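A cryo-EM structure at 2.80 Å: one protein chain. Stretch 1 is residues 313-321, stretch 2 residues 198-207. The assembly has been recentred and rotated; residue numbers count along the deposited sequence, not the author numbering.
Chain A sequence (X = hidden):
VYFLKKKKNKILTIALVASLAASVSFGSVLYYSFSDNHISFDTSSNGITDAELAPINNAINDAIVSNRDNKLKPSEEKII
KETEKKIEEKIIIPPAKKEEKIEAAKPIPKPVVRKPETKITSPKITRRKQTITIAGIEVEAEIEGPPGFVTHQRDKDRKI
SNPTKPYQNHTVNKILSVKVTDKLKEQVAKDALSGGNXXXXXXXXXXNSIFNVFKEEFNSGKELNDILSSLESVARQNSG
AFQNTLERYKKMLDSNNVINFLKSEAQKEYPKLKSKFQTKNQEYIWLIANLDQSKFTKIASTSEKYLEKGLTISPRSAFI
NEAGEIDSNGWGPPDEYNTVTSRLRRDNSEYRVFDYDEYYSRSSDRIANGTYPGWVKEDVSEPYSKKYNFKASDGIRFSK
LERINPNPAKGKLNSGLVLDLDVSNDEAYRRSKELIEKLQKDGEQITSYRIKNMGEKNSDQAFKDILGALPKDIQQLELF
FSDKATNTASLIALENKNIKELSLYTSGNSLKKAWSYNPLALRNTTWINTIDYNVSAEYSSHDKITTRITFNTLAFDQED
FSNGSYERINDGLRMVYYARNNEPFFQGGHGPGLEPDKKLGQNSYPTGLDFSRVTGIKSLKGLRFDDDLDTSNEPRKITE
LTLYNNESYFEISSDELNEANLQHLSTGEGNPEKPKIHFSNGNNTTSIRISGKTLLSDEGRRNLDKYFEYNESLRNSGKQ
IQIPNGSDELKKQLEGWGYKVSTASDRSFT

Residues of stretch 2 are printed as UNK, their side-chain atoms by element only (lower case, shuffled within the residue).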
# COMPACT_ATOMS: atom_id res chain seq x y z
N ILE A 313 19.68 -3.92 41.07
CA ILE A 313 18.55 -3.07 40.66
C ILE A 313 19.05 -1.92 39.78
O ILE A 313 19.94 -1.18 40.20
CB ILE A 313 17.78 -2.51 41.89
CG1 ILE A 313 17.07 -3.64 42.66
CG2 ILE A 313 16.81 -1.40 41.47
CD1 ILE A 313 16.42 -3.20 43.97
N SER A 314 18.51 -1.76 38.57
CA SER A 314 18.77 -0.55 37.78
C SER A 314 18.10 0.65 38.46
O SER A 314 16.90 0.60 38.71
CB SER A 314 18.27 -0.68 36.34
OG SER A 314 18.22 0.58 35.68
N PRO A 315 18.82 1.75 38.74
CA PRO A 315 18.19 2.93 39.29
C PRO A 315 17.08 3.52 38.43
O PRO A 315 16.21 4.20 38.96
CB PRO A 315 19.31 3.93 39.53
CG PRO A 315 20.54 3.06 39.69
CD PRO A 315 20.27 1.89 38.77
N ARG A 316 17.03 3.25 37.12
CA ARG A 316 15.95 3.69 36.22
C ARG A 316 14.70 2.81 36.31
O ARG A 316 13.60 3.27 36.06
CB ARG A 316 16.52 3.75 34.79
CG ARG A 316 15.65 4.50 33.77
CD ARG A 316 16.22 4.51 32.35
NE ARG A 316 17.55 5.12 32.27
CZ ARG A 316 17.90 6.25 31.70
NH1 ARG A 316 17.11 6.98 31.00
NH2 ARG A 316 19.10 6.66 31.86
N SER A 317 14.88 1.55 36.69
CA SER A 317 13.81 0.54 36.80
C SER A 317 13.27 0.38 38.22
O SER A 317 12.34 -0.39 38.44
CB SER A 317 14.35 -0.81 36.33
OG SER A 317 14.85 -0.71 35.01
N ALA A 318 13.87 1.04 39.21
CA ALA A 318 13.50 0.94 40.61
C ALA A 318 12.13 1.56 40.90
O ALA A 318 11.88 2.69 40.51
CB ALA A 318 14.58 1.61 41.46
N PHE A 319 11.30 0.86 41.66
CA PHE A 319 10.04 1.36 42.21
C PHE A 319 9.92 0.99 43.69
O PHE A 319 10.65 0.15 44.20
CB PHE A 319 8.84 0.88 41.37
CG PHE A 319 8.46 -0.59 41.50
CD1 PHE A 319 9.03 -1.52 40.63
CD2 PHE A 319 7.52 -1.01 42.45
CE1 PHE A 319 8.65 -2.87 40.71
CE2 PHE A 319 7.15 -2.36 42.54
CZ PHE A 319 7.71 -3.29 41.67
N ILE A 320 9.00 1.62 44.40
CA ILE A 320 8.68 1.32 45.80
C ILE A 320 7.37 0.53 45.81
O ILE A 320 6.38 1.01 45.26
CB ILE A 320 8.53 2.66 46.57
CG1 ILE A 320 9.83 3.49 46.56
CG2 ILE A 320 8.07 2.44 48.01
CD1 ILE A 320 9.57 4.98 46.67
N ASN A 321 7.33 -0.66 46.41
CA ASN A 321 6.06 -1.40 46.50
C ASN A 321 5.28 -1.02 47.77
O ASN A 321 5.68 -0.17 48.56
CB ASN A 321 6.28 -2.91 46.30
CG ASN A 321 6.82 -3.69 47.48
OD1 ASN A 321 6.38 -3.57 48.60
ND2 ASN A 321 7.75 -4.58 47.24
N UNK A 198 26.84 5.82 38.11
CA UNK A 198 26.90 5.25 36.77
C UNK A 198 25.99 5.93 35.75
O UNK A 198 25.59 7.08 35.91
N UNK A 199 25.61 5.20 34.69
CA UNK A 199 24.79 5.74 33.60
C UNK A 199 23.39 6.22 34.05
O UNK A 199 22.91 7.23 33.54
c UNK A 199 24.68 4.69 32.49
c UNK A 199 22.15 5.48 29.72
c UNK A 199 24.07 5.21 31.20
o UNK A 199 22.39 6.71 27.69
c UNK A 199 22.71 4.98 30.90
c UNK A 199 22.94 6.23 28.83
c UNK A 199 24.29 6.46 29.12
c UNK A 199 24.86 5.93 30.29
N UNK A 200 22.77 5.54 35.03
CA UNK A 200 21.45 5.90 35.59
C UNK A 200 21.50 6.95 36.72
O UNK A 200 20.51 7.19 37.41
o UNK A 200 20.17 2.55 34.87
o UNK A 200 19.97 4.35 33.64
c UNK A 200 20.26 3.79 34.72
c UNK A 200 20.67 4.63 35.94
N UNK A 201 22.62 7.65 36.88
CA UNK A 201 22.68 8.87 37.68
C UNK A 201 21.74 9.94 37.10
O UNK A 201 21.79 10.26 35.91
o UNK A 201 25.14 11.78 36.44
c UNK A 201 24.42 11.89 37.46
c UNK A 201 24.32 10.72 38.45
c UNK A 201 24.14 9.35 37.78
o UNK A 201 23.83 12.96 37.72
N UNK A 202 20.88 10.51 37.95
CA UNK A 202 19.87 11.48 37.53
C UNK A 202 18.53 10.88 37.07
O UNK A 202 17.71 11.59 36.50
N UNK A 203 18.31 9.58 37.32
CA UNK A 203 17.01 8.88 37.18
C UNK A 203 16.71 7.93 38.36
O UNK A 203 15.92 7.01 38.20
c UNK A 203 16.84 8.21 35.80
c UNK A 203 17.97 7.27 35.42
c UNK A 203 16.65 9.21 34.68
N UNK A 204 17.28 8.16 39.54
CA UNK A 204 16.97 7.42 40.77
C UNK A 204 15.66 7.88 41.42
O UNK A 204 15.10 8.90 41.05
N UNK A 205 15.15 7.15 42.41
CA UNK A 205 13.83 7.44 42.99
C UNK A 205 13.69 8.84 43.62
O UNK A 205 12.63 9.43 43.50
c UNK A 205 12.86 5.11 43.34
c UNK A 205 11.40 5.35 42.96
c UNK A 205 12.93 3.91 44.28
c UNK A 205 13.44 6.36 44.01
N UNK A 206 14.74 9.38 44.24
CA UNK A 206 14.73 10.72 44.83
C UNK A 206 15.80 11.62 44.22
O UNK A 206 16.26 12.57 44.85
c UNK A 206 14.79 10.65 46.36
c UNK A 206 13.20 7.83 48.35
c UNK A 206 13.76 9.75 46.98
c UNK A 206 14.15 8.73 47.86
c UNK A 206 11.46 8.97 47.13
c UNK A 206 12.41 9.87 46.64
c UNK A 206 11.86 7.94 47.98
N UNK A 207 16.19 11.31 42.99
CA UNK A 207 17.02 12.16 42.14
C UNK A 207 16.69 11.89 40.66
O UNK A 207 17.34 11.07 40.02
o UNK A 207 19.10 13.77 41.13
n UNK A 207 20.58 12.47 41.54
c UNK A 207 18.49 11.95 42.48
c UNK A 207 19.42 12.79 41.66

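Position 198 has backbone atoms alone, with no side-chain atom modelled, and nothing of stretch 1 lies near it: Gly198. Its O accepts the N of position 201 at 3.2 Å, closing a type I turn.

Position 199 carries one carbon and then a ring of six carbons bearing one oxygen, a phenol, so it is Tyr199. CA-to-CB points sideways, but the ring comes nearer, its CE2 lying 3.9 Å from Arg316 NH2.

Position 200 has two carbons, the second carrying two oxygens. This short carboxylate points toward stretch 1 and is Asp200. OD1 accepts Arg316 NE at 2.9 Å and Arg316 NH2 at 3.0 Å, with N-H...O angles of 157° and 144°; it sits at the guanidinium edge, near its plane, as a salt bridge with directed hydrogen bonds requires. OD2 accepts Ser314 OG at 2.9 Å, and CB packs 3.9 Å from Pro315 CB.

Position 201 has three carbons, the third carrying two oxygens: Glu201. CA-to-CB points away, and the side chain makes no contact with stretch 1.

Position 202 has no side chain. Its phi/psi of 88/12 would jam a CB against the preceding carbonyl O, which by itself calls for glycine, hence Gly202, inside the type II turn from Asp200 to position 203.

Position 203 has three carbons, forked at the first: Val203. It points toward stretch 1, and CG2 lies over one face of the Arg316 guanidinium, 3.8 Å from NH2.

Position 204 again lacks side-chain atoms and is Gly204; an ideal CB would lie 4.4 Å from Pro315 CB. Its CA is 3.8 Å from Pro315 O.

Position 205 has four carbons, forked at the second: Leu205. CD1 lies 4.0 Å from Ala318 CB and 3.9 Å from Ile320 CG1, while CD2 reaches Ala318 O at 3.6 Å.

Position 206 has one carbon and a ring of six carbons without oxygen: Phe206. Its CZ meets Ile320 CD1 at 4.0 Å.

Position 207 has two carbons, the second carrying one oxygen and one nitrogen: Asn207. It does not touch stretch 1, and its amide is hydrogen-bonded elsewhere in the structure.

The contact thus joins a polar anchor to an apolar patch. Asp200 holds Arg316 and Ser314 through separate oxygens, and Ser314 OG also accepts Arg316 N at 3.3 Å, linking the two partners. Leu205 and Phe206 pack against the alternate strand residues Ala318 and Ile320. Between these regions, Pro315 O and Val203 O approach to 2.9 Å, but both are acceptors, so no hydrogen bond joins them.

Stretch 2 198-207: GYDEGVGLFN
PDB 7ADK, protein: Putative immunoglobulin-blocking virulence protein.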